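Local coordinates for large terminase protein (Enterobacteria phage P22, PDB 4DKW) that drives viral DNA into empty capsids as an ATP-powered motor and, through this C-terminal nuclease domain, cuts the genome to start and end packaging, at residues N79-V83 with R187-R193; F26-A31 with I43-K49; A67-W71 with Q103-F109. One frame throughout, in Å; residues are numbered along the deposited sequence.

Contact 1: residues N79-V83 with R187-R193; sequences NKIPV and RMMRDIR
The guanidinium of Arg-187 meets Lys-80 at its edge and carries Ile-192 on one face, where Ile-192 CA sits 3.3 Å above the plane, over its centre. Arg-193 NH2 also lies near the plane, but beside the NH1 and NH2 edge. NH1 of Arg-187 gives a hydrogen bond of 2.7 Å to the backbone O of Lys-80. The bond is bent, 134° at the hydrogen, and the donor stands above the carbonyl plane rather than on a lone pair. The Arg-187 chain starts between its backbone N and carbonyl carbon (chi1 68°), runs straight through chi2 and bends only at chi3, which lays CG and CD across Pro-82 at about a right angle, Arg-187 CD 3.6 Å from Pro-82 CD, and turns the guanidinium to Lys-80. The poorly ordered Arg-193 guanidinium takes the Lys-80 chain at its edge, with Lys-80 CE 3.3 Å from Arg-193 NE. Deeper in, Ile-81 CD1 touches Ile-192 CD1 at 3.6 Å. The contact joins the turn between helix 67-78 and strand 82-84 to strand 187-188 and its short, weakly bonded helical end; both strands pair with the same edge of strand 27-33, at Asp-30 and Val-28. Three basic side chains gather here, Lys-80 NZ lying 3.9 Å from Arg-193 NE; their like charges may offset part of what the Arg-187 bond and isoleucine packing gain, though the position of Arg-193 is uncertain.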
loop_
_atom_site.group_PDB
_atom_site.type_symbol
_atom_site.label_atom_id
_atom_site.label_comp_id
_atom_site.label_asym_id
_atom_site.label_seq_id
_atom_site.Cartn_x
_atom_site.Cartn_y
_atom_site.Cartn_z
ATOM N N ASN A 79 3.616 14.089 -3.677
ATOM C CA ASN A 79 3.119 15.141 -4.557
ATOM C C ASN A 79 2.915 14.683 -6.005
ATOM O O ASN A 79 3.838 14.158 -6.629
ATOM C CB ASN A 79 4.054 16.352 -4.507
ATOM C CG ASN A 79 3.447 17.584 -5.134
ATOM O OD1 ASN A 79 2.237 17.794 -5.082
ATOM N ND2 ASN A 79 4.290 18.409 -5.731
ATOM N N LYS A 80 1.695 14.880 -6.507
ATOM C CA LYS A 80 1.303 14.570 -7.890
ATOM C C LYS A 80 1.185 13.079 -8.226
ATOM O O LYS A 80 0.862 12.723 -9.359
ATOM C CB LYS A 80 2.208 15.285 -8.905
ATOM C CG LYS A 80 1.872 16.742 -9.121
ATOM C CD LYS A 80 3.069 17.630 -8.823
ATOM C CE LYS A 80 4.292 17.223 -9.632
ATOM N NZ LYS A 80 5.468 18.110 -9.381
ATOM N N ILE A 81 1.425 12.209 -7.251
ATOM C CA ILE A 81 1.342 10.763 -7.481
ATOM C C ILE A 81 -0.084 10.262 -7.243
ATOM O O ILE A 81 -0.664 10.552 -6.196
ATOM C CB ILE A 81 2.291 10.005 -6.535
ATOM C CG1 ILE A 81 3.701 10.601 -6.595
ATOM C CG2 ILE A 81 2.280 8.533 -6.846
ATOM C CD1 ILE A 81 4.283 10.709 -8.000
ATOM N N PRO A 82 -0.660 9.520 -8.209
ATOM C CA PRO A 82 -2.027 9.001 -8.031
ATOM C C PRO A 82 -2.113 8.127 -6.782
ATOM O O PRO A 82 -1.170 7.384 -6.495
ATOM C CB PRO A 82 -2.253 8.144 -9.282
ATOM C CG PRO A 82 -1.205 8.574 -10.256
ATOM C CD PRO A 82 -0.040 9.034 -9.453
ATOM N N VAL A 83 -3.215 8.221 -6.046
ATOM C CA VAL A 83 -3.358 7.489 -4.791
ATOM C C VAL A 83 -4.509 6.491 -4.827
ATOM O O VAL A 83 -5.654 6.862 -5.097
ATOM C CB VAL A 83 -3.585 8.450 -3.607
ATOM C CG1 VAL A 83 -3.758 7.673 -2.303
ATOM C CG2 VAL A 83 -2.434 9.430 -3.502
ATOM N N ARG A 187 1.927 6.033 -12.739
ATOM C CA ARG A 187 2.413 6.927 -13.781
ATOM C C ARG A 187 3.936 6.829 -13.944
ATOM O O ARG A 187 4.665 6.658 -12.966
ATOM C CB ARG A 187 1.987 8.366 -13.480
ATOM C CG ARG A 187 2.662 8.971 -12.252
ATOM C CD ARG A 187 2.136 10.369 -11.931
ATOM N NE ARG A 187 2.140 11.266 -13.085
ATOM C CZ ARG A 187 1.985 12.586 -13.007
ATOM N NH1 ARG A 187 1.831 13.175 -11.828
ATOM N NH2 ARG A 187 2.000 13.321 -14.110
ATOM N N MET A 188 4.416 6.919 -15.182
ATOM C CA MET A 188 5.850 6.830 -15.438
ATOM C C MET A 188 6.590 7.992 -14.790
ATOM O O MET A 188 6.173 9.138 -14.908
ATOM C CB MET A 188 6.136 6.803 -16.935
ATOM C CG MET A 188 7.581 6.502 -17.245
ATOM S SD MET A 188 7.882 6.417 -19.005
ATOM C CE MET A 188 8.067 4.658 -19.242
ATOM N N MET A 189 7.683 7.683 -14.098
ATOM C CA MET A 189 8.456 8.674 -13.355
ATOM C C MET A 189 8.800 9.921 -14.176
ATOM O O MET A 189 8.648 11.035 -13.694
ATOM C CB MET A 189 9.730 8.038 -12.793
ATOM C CG MET A 189 10.620 8.988 -12.007
ATOM S SD MET A 189 9.906 9.609 -10.483
ATOM C CE MET A 189 11.293 10.525 -9.825
ATOM N N ARG A 190 9.246 9.742 -15.414
ATOM C CA ARG A 190 9.609 10.897 -16.234
ATOM C C ARG A 190 8.441 11.763 -16.695
ATOM O O ARG A 190 8.615 12.933 -17.044
ATOM C CB ARG A 190 10.480 10.498 -17.423
ATOM C CG ARG A 190 9.871 9.443 -18.321
ATOM C CD ARG A 190 10.416 9.575 -19.733
ATOM N NE ARG A 190 9.396 10.148 -20.609
ATOM C CZ ARG A 190 9.600 10.550 -21.862
ATOM N NH1 ARG A 190 10.807 10.464 -22.414
ATOM N NH2 ARG A 190 8.589 11.054 -22.558
ATOM N N ASP A 191 7.245 11.198 -16.711
ATOM C CA ASP A 191 6.044 11.960 -17.090
ATOM C C ASP A 191 5.445 12.685 -15.879
ATOM O O ASP A 191 4.654 13.607 -16.052
ATOM C CB ASP A 191 4.987 11.022 -17.678
ATOM C CG ASP A 191 5.396 10.447 -19.019
ATOM O OD1 ASP A 191 6.304 11.031 -19.672
ATOM O OD2 ASP A 191 4.811 9.414 -19.421
ATOM N N ILE A 192 5.831 12.278 -14.665
ATOM C CA ILE A 192 5.324 12.911 -13.452
ATOM C C ILE A 192 5.643 14.385 -13.511
ATOM O O ILE A 192 4.792 15.194 -13.844
ATOM C CB ILE A 192 5.958 12.337 -12.167
ATOM C CG1 ILE A 192 5.701 10.840 -12.057
ATOM C CG2 ILE A 192 5.389 13.044 -10.953
ATOM C CD1 ILE A 192 6.356 10.203 -10.851
ATOM N N ARG A 193 6.894 14.709 -13.204
ATOM C CA ARG A 193 7.463 16.029 -13.421
ATOM C C ARG A 193 8.945 15.794 -13.210
ATOM O O ARG A 193 9.394 15.617 -12.081
ATOM C CB ARG A 193 6.898 17.054 -12.424
ATOM C CG ARG A 193 6.416 18.371 -13.058
ATOM C CD ARG A 193 5.073 18.223 -13.797
ATOM N NE ARG A 193 3.993 17.742 -12.927
ATOM C CZ ARG A 193 2.831 17.254 -13.362
ATOM N NH1 ARG A 193 2.588 17.166 -14.659
ATOM N NH2 ARG A 193 1.916 16.833 -12.501
#

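Contact 2: residues F26-A31 with I43-K49; sequences FYVIDA and IQLWWDK
Tyr-27 and Trp-47 exchange both backbone bonds, Tyr-27 N reaching Trp-47 O at 2.8 Å and almost straight, and Trp-47 N returning to Tyr-27 O. Ile-29 with Leu-45 and Ala-31 with Ile-43 repeat this double exchange, which satisfies all six amide N-H groups of these pairs. Between them lie the non-hydrogen-bonded pairs Val-28 with Trp-46 and Asp-30 with Gln-44, whose side chains share the opposite face of the sheet. There Gln-44 CG lies anti to the backbone N (chi1 -179°) and the extended chain carries the amide out to Asp-30 and Trp-46. Gln-44 NE2 donates to Asp-30 OD1 over 2.9 Å, on the syn lone pair of the carboxylate and within 3° of the amide plane; NE2 also bonds to Trp-77 O, and Asp-30 OD2 is taken by His-42 NE2. The amide oxygen is used too: Trp-46 NE1 points at Gln-44 OE1 over 2.8 Å, nearly in the indole plane. Strands 27-33 and 40-48 form the beta hairpin at the centre of the RNase H-like nuclease fold, and Ala-31 leads toward the magnesium ligand Asp-33. At the far end, Lys-49 lays CE over the centre of the Tyr-27 ring at 3.4 Å, with NZ in cation-pi contact 3.7 Å from the centroid. Asp-48 CB lies over one face of the Phe-26 ring, 3.8 Å from its centroid; Asp-48 OD1 accepts from Ala-51 N and Trp-47 NE1 is held by Asp-52 OD1.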
loop_
_atom_site.group_PDB
_atom_site.type_symbol
_atom_site.label_atom_id
_atom_site.label_comp_id
_atom_site.label_asym_id
_atom_site.label_seq_id
_atom_site.Cartn_x
_atom_site.Cartn_y
_atom_site.Cartn_z
ATOM N N PHE A 26 10.589 3.884 -14.590
ATOM C CA PHE A 26 9.795 3.135 -13.609
ATOM C C PHE A 26 8.470 3.834 -13.463
ATOM O O PHE A 26 8.386 5.031 -13.685
ATOM C CB PHE A 26 10.459 3.067 -12.228
ATOM C CG PHE A 26 11.548 2.027 -12.107
ATOM C CD1 PHE A 26 12.165 1.501 -13.233
ATOM C CD2 PHE A 26 11.957 1.586 -10.858
ATOM C CE1 PHE A 26 13.163 0.566 -13.111
ATOM C CE2 PHE A 26 12.956 0.650 -10.735
ATOM C CZ PHE A 26 13.555 0.135 -11.858
ATOM N N TYR A 27 7.441 3.081 -13.093
ATOM C CA TYR A 27 6.138 3.658 -12.799
ATOM C C TYR A 27 5.938 3.837 -11.295
ATOM O O TYR A 27 6.505 3.096 -10.490
ATOM C CB TYR A 27 5.032 2.796 -13.397
ATOM C CG TYR A 27 4.983 2.899 -14.897
ATOM C CD1 TYR A 27 3.932 3.548 -15.529
ATOM C CD2 TYR A 27 6.004 2.377 -15.683
ATOM C CE1 TYR A 27 3.883 3.654 -16.897
ATOM C CE2 TYR A 27 5.967 2.478 -17.054
ATOM C CZ TYR A 27 4.907 3.115 -17.660
ATOM O OH TYR A 27 4.851 3.220 -19.032
ATOM N N VAL A 28 5.143 4.836 -10.925
ATOM C CA VAL A 28 4.988 5.232 -9.528
ATOM C C VAL A 28 3.514 5.352 -9.157
ATOM O O VAL A 28 2.732 5.948 -9.893
ATOM C CB VAL A 28 5.681 6.597 -9.243
ATOM C CG1 VAL A 28 5.553 6.964 -7.771
ATOM C CG2 VAL A 28 7.154 6.567 -9.663
ATOM N N ILE A 29 3.138 4.773 -8.022
ATOM C CA ILE A 29 1.779 4.905 -7.502
ATOM C C ILE A 29 1.809 4.944 -5.977
ATOM O O ILE A 29 2.652 4.314 -5.342
ATOM C CB ILE A 29 0.826 3.783 -8.024
ATOM C CG1 ILE A 29 -0.631 4.117 -7.704
ATOM C CG2 ILE A 29 1.207 2.402 -7.475
ATOM C CD1 ILE A 29 -1.609 3.122 -8.227
ATOM N N ASP A 30 0.910 5.734 -5.404
ATOM C CA ASP A 30 0.772 5.833 -3.960
ATOM C C ASP A 30 -0.492 5.114 -3.537
ATOM O O ASP A 30 -1.372 4.838 -4.364
ATOM C CB ASP A 30 0.681 7.303 -3.522
ATOM C CG ASP A 30 2.038 7.926 -3.271
ATOM O OD1 ASP A 30 3.018 7.499 -3.912
ATOM O OD2 ASP A 30 2.120 8.844 -2.429
ATOM N N ALA A 31 -0.588 4.817 -2.248
ATOM C CA ALA A 31 -1.813 4.246 -1.725
ATOM C C ALA A 31 -2.045 4.678 -0.286
ATOM O O ALA A 31 -1.098 5.011 0.439
ATOM C CB ALA A 31 -1.801 2.739 -1.854
ATOM N N ILE A 43 1.646 4.918 1.375
ATOM C CA ILE A 43 2.818 4.234 0.825
ATOM C C ILE A 43 3.091 4.673 -0.597
ATOM O O ILE A 43 2.234 5.255 -1.252
ATOM C CB ILE A 43 2.671 2.685 0.854
ATOM C CG1 ILE A 43 1.516 2.214 -0.045
ATOM C CG2 ILE A 43 2.469 2.197 2.296
ATOM C CD1 ILE A 43 1.877 1.883 -1.536
ATOM N N GLN A 44 4.294 4.382 -1.071
ATOM C CA GLN A 44 4.627 4.594 -2.471
ATOM C C GLN A 44 5.292 3.340 -3.016
ATOM O O GLN A 44 6.233 2.803 -2.430
ATOM C CB GLN A 44 5.534 5.816 -2.679
ATOM C CG GLN A 44 5.871 6.074 -4.150
ATOM C CD GLN A 44 6.546 7.412 -4.368
ATOM O OE1 GLN A 44 7.755 7.483 -4.574
ATOM N NE2 GLN A 44 5.765 8.486 -4.315
ATOM N N LEU A 45 4.784 2.888 -4.149
ATOM C CA LEU A 45 5.250 1.684 -4.775
ATOM C C LEU A 45 5.851 2.062 -6.122
ATOM O O LEU A 45 5.284 2.880 -6.851
ATOM C CB LEU A 45 4.039 0.772 -4.957
ATOM C CG LEU A 45 4.141 -0.698 -5.314
ATOM C CD1 LEU A 45 4.942 -1.477 -4.261
ATOM C CD2 LEU A 45 2.724 -1.228 -5.432
ATOM N N TRP A 46 7.013 1.501 -6.446
ATOM C CA TRP A 46 7.591 1.699 -7.770
ATOM C C TRP A 46 7.460 0.400 -8.533
ATOM O O TRP A 46 7.612 -0.680 -7.955
ATOM C CB TRP A 46 9.064 2.089 -7.686
ATOM C CG TRP A 46 9.319 3.360 -6.957
ATOM C CD1 TRP A 46 8.395 4.273 -6.541
ATOM C CD2 TRP A 46 10.597 3.863 -6.548
ATOM N NE1 TRP A 46 9.017 5.319 -5.903
ATOM C CE2 TRP A 46 10.367 5.093 -5.896
ATOM C CE3 TRP A 46 11.913 3.396 -6.681
ATOM C CZ2 TRP A 46 11.412 5.856 -5.364
ATOM C CZ3 TRP A 46 12.947 4.159 -6.155
ATOM C CH2 TRP A 46 12.690 5.374 -5.504
ATOM N N TRP A 47 7.161 0.513 -9.824
ATOM C CA TRP A 47 6.988 -0.646 -10.696
ATOM C C TRP A 47 7.907 -0.540 -11.923
ATOM O O TRP A 47 7.756 0.349 -12.760
ATOM C CB TRP A 47 5.525 -0.762 -11.144
ATOM C CG TRP A 47 5.201 -2.023 -11.881
ATOM C CD1 TRP A 47 5.957 -3.161 -11.943
ATOM C CD2 TRP A 47 4.014 -2.284 -12.648
ATOM N NE1 TRP A 47 5.327 -4.109 -12.715
ATOM C CE2 TRP A 47 4.139 -3.604 -13.154
ATOM C CE3 TRP A 47 2.880 -1.541 -12.952
ATOM C CZ2 TRP A 47 3.138 -4.188 -13.958
ATOM C CZ3 TRP A 47 1.899 -2.121 -13.749
ATOM C CH2 TRP A 47 2.035 -3.431 -14.243
ATOM N N ASP A 48 8.872 -1.443 -11.995
ATOM C CA ASP A 48 9.674 -1.643 -13.181
ATOM C C ASP A 48 8.845 -2.581 -14.047
ATOM O O ASP A 48 8.790 -3.772 -13.772
ATOM C CB ASP A 48 11.006 -2.315 -12.773
ATOM C CG ASP A 48 11.952 -2.532 -13.949
ATOM O OD1 ASP A 48 11.502 -2.449 -15.112
ATOM O OD2 ASP A 48 13.148 -2.791 -13.712
ATOM N N LYS A 49 8.188 -2.058 -15.080
ATOM C CA LYS A 49 7.364 -2.906 -15.950
ATOM C C LYS A 49 8.153 -3.806 -16.877
ATOM O O LYS A 49 7.644 -4.832 -17.316
ATOM C CB LYS A 49 6.404 -2.073 -16.790
ATOM C CG LYS A 49 5.345 -1.340 -15.992
ATOM C CD LYS A 49 4.230 -0.862 -16.906
ATOM C CE LYS A 49 3.291 0.045 -16.160
ATOM N NZ LYS A 49 2.255 0.623 -17.039
#

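Contact 3: residues A67-W71 with Q103-F109; sequences AVQAW and QYADAGF
Trp-71 reaches from helix 67-78 over the end of helix 97-107, its CB lying 3.7 Å from both Ala-107 O and Phe-109 CE2. With CG anti to the backbone N (chi1 179°), the indole leaves the helix toward the turn that follows Ala-107. CG and CD1 pass beneath Ala-107 O, which stands 3.1 Å above the ring plane near the rim of the five-membered ring; NE1 is a little farther from the same oxygen. Beyond the ring fusion, Gly-108 CA sits over the centre of the six-membered ring, a CH-pi contact 4.0 Å from its centroid. The outer carbons CZ3 and CH2 lie against Gly-108 O, CH2 at 3.3 Å. On the same ring, next to the fusion carbon CD2, CE3 turns its edge into the face of Phe-109, giving a T-shaped pair with planes at 81°.

The backbone that the indole covers is a Schellman motif: Gly-108, with positive phi, ends helix 97-107, and the last turn is closed by Phe-109 N bonding to Tyr-104 O and Gly-108 N bonding to Ala-105 O. In this RNase H-like nuclease the axes of 67-71 and 103-107 approach to 8.7 Å at 45°, with small alanines, Ala-67, Ala-70 and Ala-107, at the interface. Ala-67 CB rests over the centre of the Tyr-104 ring, 3.5 Å from its centroid, and lies 4.0 Å from Ala-107 CB. Ala-70 CB touches both Tyr-104 CE1 and Phe-109 CZ. The Tyr-104 hydroxyl is bonded to Gln-40 OE1, and the same ring meets Phe-34. On the inner side, Phe-109 meets the ring of His-42 and packs on Val-74 and Ala-78 of helix 67-78.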
loop_
_atom_site.group_PDB
_atom_site.type_symbol
_atom_site.label_atom_id
_atom_site.label_comp_id
_atom_site.label_asym_id
_atom_site.label_seq_id
_atom_site.Cartn_x
_atom_site.Cartn_y
_atom_site.Cartn_z
ATOM N N ALA A 67 -5.966 14.385 7.532
ATOM C CA ALA A 67 -5.472 14.346 6.160
ATOM C C ALA A 67 -4.457 15.466 5.904
ATOM O O ALA A 67 -3.480 15.266 5.177
ATOM C CB ALA A 67 -6.633 14.427 5.171
ATOM N N VAL A 68 -4.694 16.635 6.508
ATOM C CA VAL A 68 -3.783 17.777 6.412
ATOM C C VAL A 68 -2.417 17.447 7.016
ATOM O O VAL A 68 -1.381 17.829 6.473
ATOM C CB VAL A 68 -4.386 19.035 7.098
ATOM C CG1 VAL A 68 -3.414 20.212 7.053
ATOM C CG2 VAL A 68 -5.731 19.399 6.467
ATOM N N GLN A 69 -2.424 16.725 8.135
ATOM C CA GLN A 69 -1.184 16.280 8.759
ATOM C C GLN A 69 -0.483 15.202 7.936
ATOM O O GLN A 69 0.745 15.194 7.851
ATOM C CB GLN A 69 -1.425 15.770 10.178
ATOM C CG GLN A 69 -1.931 16.832 11.143
ATOM C CD GLN A 69 -2.228 16.264 12.516
ATOM O OE1 GLN A 69 -3.320 15.751 12.764
ATOM N NE2 GLN A 69 -1.253 16.342 13.413
ATOM N N ALA A 70 -1.258 14.293 7.346
ATOM C CA ALA A 70 -0.687 13.262 6.490
ATOM C C ALA A 70 0.044 13.913 5.319
ATOM O O ALA A 70 1.206 13.604 5.049
ATOM C CB ALA A 70 -1.770 12.315 5.989
ATOM N N TRP A 71 -0.635 14.839 4.653
ATOM C CA TRP A 71 -0.060 15.577 3.532
ATOM C C TRP A 71 1.220 16.316 3.910
ATOM O O TRP A 71 2.189 16.303 3.164
ATOM C CB TRP A 71 -1.081 16.556 2.946
ATOM C CG TRP A 71 -0.543 17.370 1.799
ATOM C CD1 TRP A 71 -0.244 18.706 1.808
ATOM C CD2 TRP A 71 -0.232 16.899 0.479
ATOM N NE1 TRP A 71 0.227 19.094 0.573
ATOM C CE2 TRP A 71 0.246 18.006 -0.257
ATOM C CE3 TRP A 71 -0.314 15.653 -0.151
ATOM C CZ2 TRP A 71 0.645 17.897 -1.591
ATOM C CZ3 TRP A 71 0.080 15.550 -1.477
ATOM C CH2 TRP A 71 0.550 16.664 -2.183
ATOM N N GLN A 103 -11.624 14.491 1.727
ATOM C CA GLN A 103 -10.812 15.215 2.698
ATOM C C GLN A 103 -9.334 15.141 2.325
ATOM O O GLN A 103 -8.582 16.094 2.535
ATOM C CB GLN A 103 -11.012 14.641 4.104
ATOM C CG GLN A 103 -12.445 14.683 4.617
ATOM C CD GLN A 103 -12.610 13.945 5.934
ATOM O OE1 GLN A 103 -11.625 13.587 6.588
ATOM N NE2 GLN A 103 -13.860 13.704 6.326
ATOM N N TYR A 104 -8.923 14.001 1.775
ATOM C CA TYR A 104 -7.527 13.794 1.381
ATOM C C TYR A 104 -7.186 14.523 0.078
ATOM O O TYR A 104 -6.097 15.090 -0.060
ATOM C CB TYR A 104 -7.204 12.298 1.296
ATOM C CG TYR A 104 -6.803 11.702 2.627
ATOM C CD1 TYR A 104 -5.470 11.462 2.925
ATOM C CD2 TYR A 104 -7.757 11.417 3.601
ATOM C CE1 TYR A 104 -5.095 10.932 4.146
ATOM C CE2 TYR A 104 -7.393 10.887 4.829
ATOM C CZ TYR A 104 -6.059 10.648 5.095
ATOM O OH TYR A 104 -5.690 10.125 6.316
ATOM N N ALA A 105 -8.129 14.521 -0.861
ATOM C CA ALA A 105 -7.975 15.280 -2.094
ATOM C C ALA A 105 -7.870 16.767 -1.774
ATOM O O ALA A 105 -7.037 17.477 -2.343
ATOM C CB ALA A 105 -9.140 15.007 -3.036
ATOM N N ASP A 106 -8.711 17.231 -0.852
ATOM C CA ASP A 106 -8.738 18.643 -0.477
ATOM C C ASP A 106 -7.438 19.025 0.210
ATOM O O ASP A 106 -7.012 20.179 0.146
ATOM C CB ASP A 106 -9.931 18.957 0.437
ATOM C CG ASP A 106 -11.261 18.937 -0.302
ATOM O OD1 ASP A 106 -11.259 19.024 -1.550
ATOM O OD2 ASP A 106 -12.311 18.843 0.373
ATOM N N ALA A 107 -6.820 18.044 0.862
ATOM C CA ALA A 107 -5.551 18.236 1.557
ATOM C C ALA A 107 -4.369 18.290 0.584
ATOM O O ALA A 107 -3.277 18.723 0.947
ATOM C CB ALA A 107 -5.339 17.140 2.596
ATOM N N GLY A 108 -4.588 17.847 -0.649
ATOM C CA GLY A 108 -3.573 17.973 -1.680
ATOM C C GLY A 108 -3.197 16.684 -2.397
ATOM O O GLY A 108 -2.486 16.700 -3.407
ATOM N N PHE A 109 -3.658 15.556 -1.879
ATOM C CA PHE A 109 -3.328 14.288 -2.501
ATOM C C PHE A 109 -4.052 14.120 -3.837
ATOM O O PHE A 109 -5.204 14.552 -3.993
ATOM C CB PHE A 109 -3.709 13.129 -1.594
ATOM C CG PHE A 109 -2.864 12.997 -0.357
ATOM C CD1 PHE A 109 -1.621 12.379 -0.409
ATOM C CD2 PHE A 109 -3.330 13.450 0.870
ATOM C CE1 PHE A 109 -0.847 12.239 0.729
ATOM C CE2 PHE A 109 -2.558 13.313 2.015
ATOM C CZ PHE A 109 -1.318 12.706 1.942
#

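In the fold
Contact 2 is the buried core of the set, while contacts 1 and 3 lie farther from the chain centre and are partly exposed. Contacts 1 and 2 share the central sheet: contact 1 closes the edge of strand 27-33 left by the hairpin of contact 2, with Met-189 N and Arg-187 O probably bonding to Phe-26 O and Val-28 N. Contact 3 stands apart from contact 2, with nearest atoms about 6 Å away, but touches contact 1 where Asn-79 OD1 meets Trp-71 CH2. Helix 67-78 runs through the loop 79-81 into strand 82-84, linking these two. Chemistry follows position: paired backbone bonds in the hairpin, aromatic and alanine packing between helices, and one arginine-to-carbonyl bond amid basic side chains at the C-terminal edge.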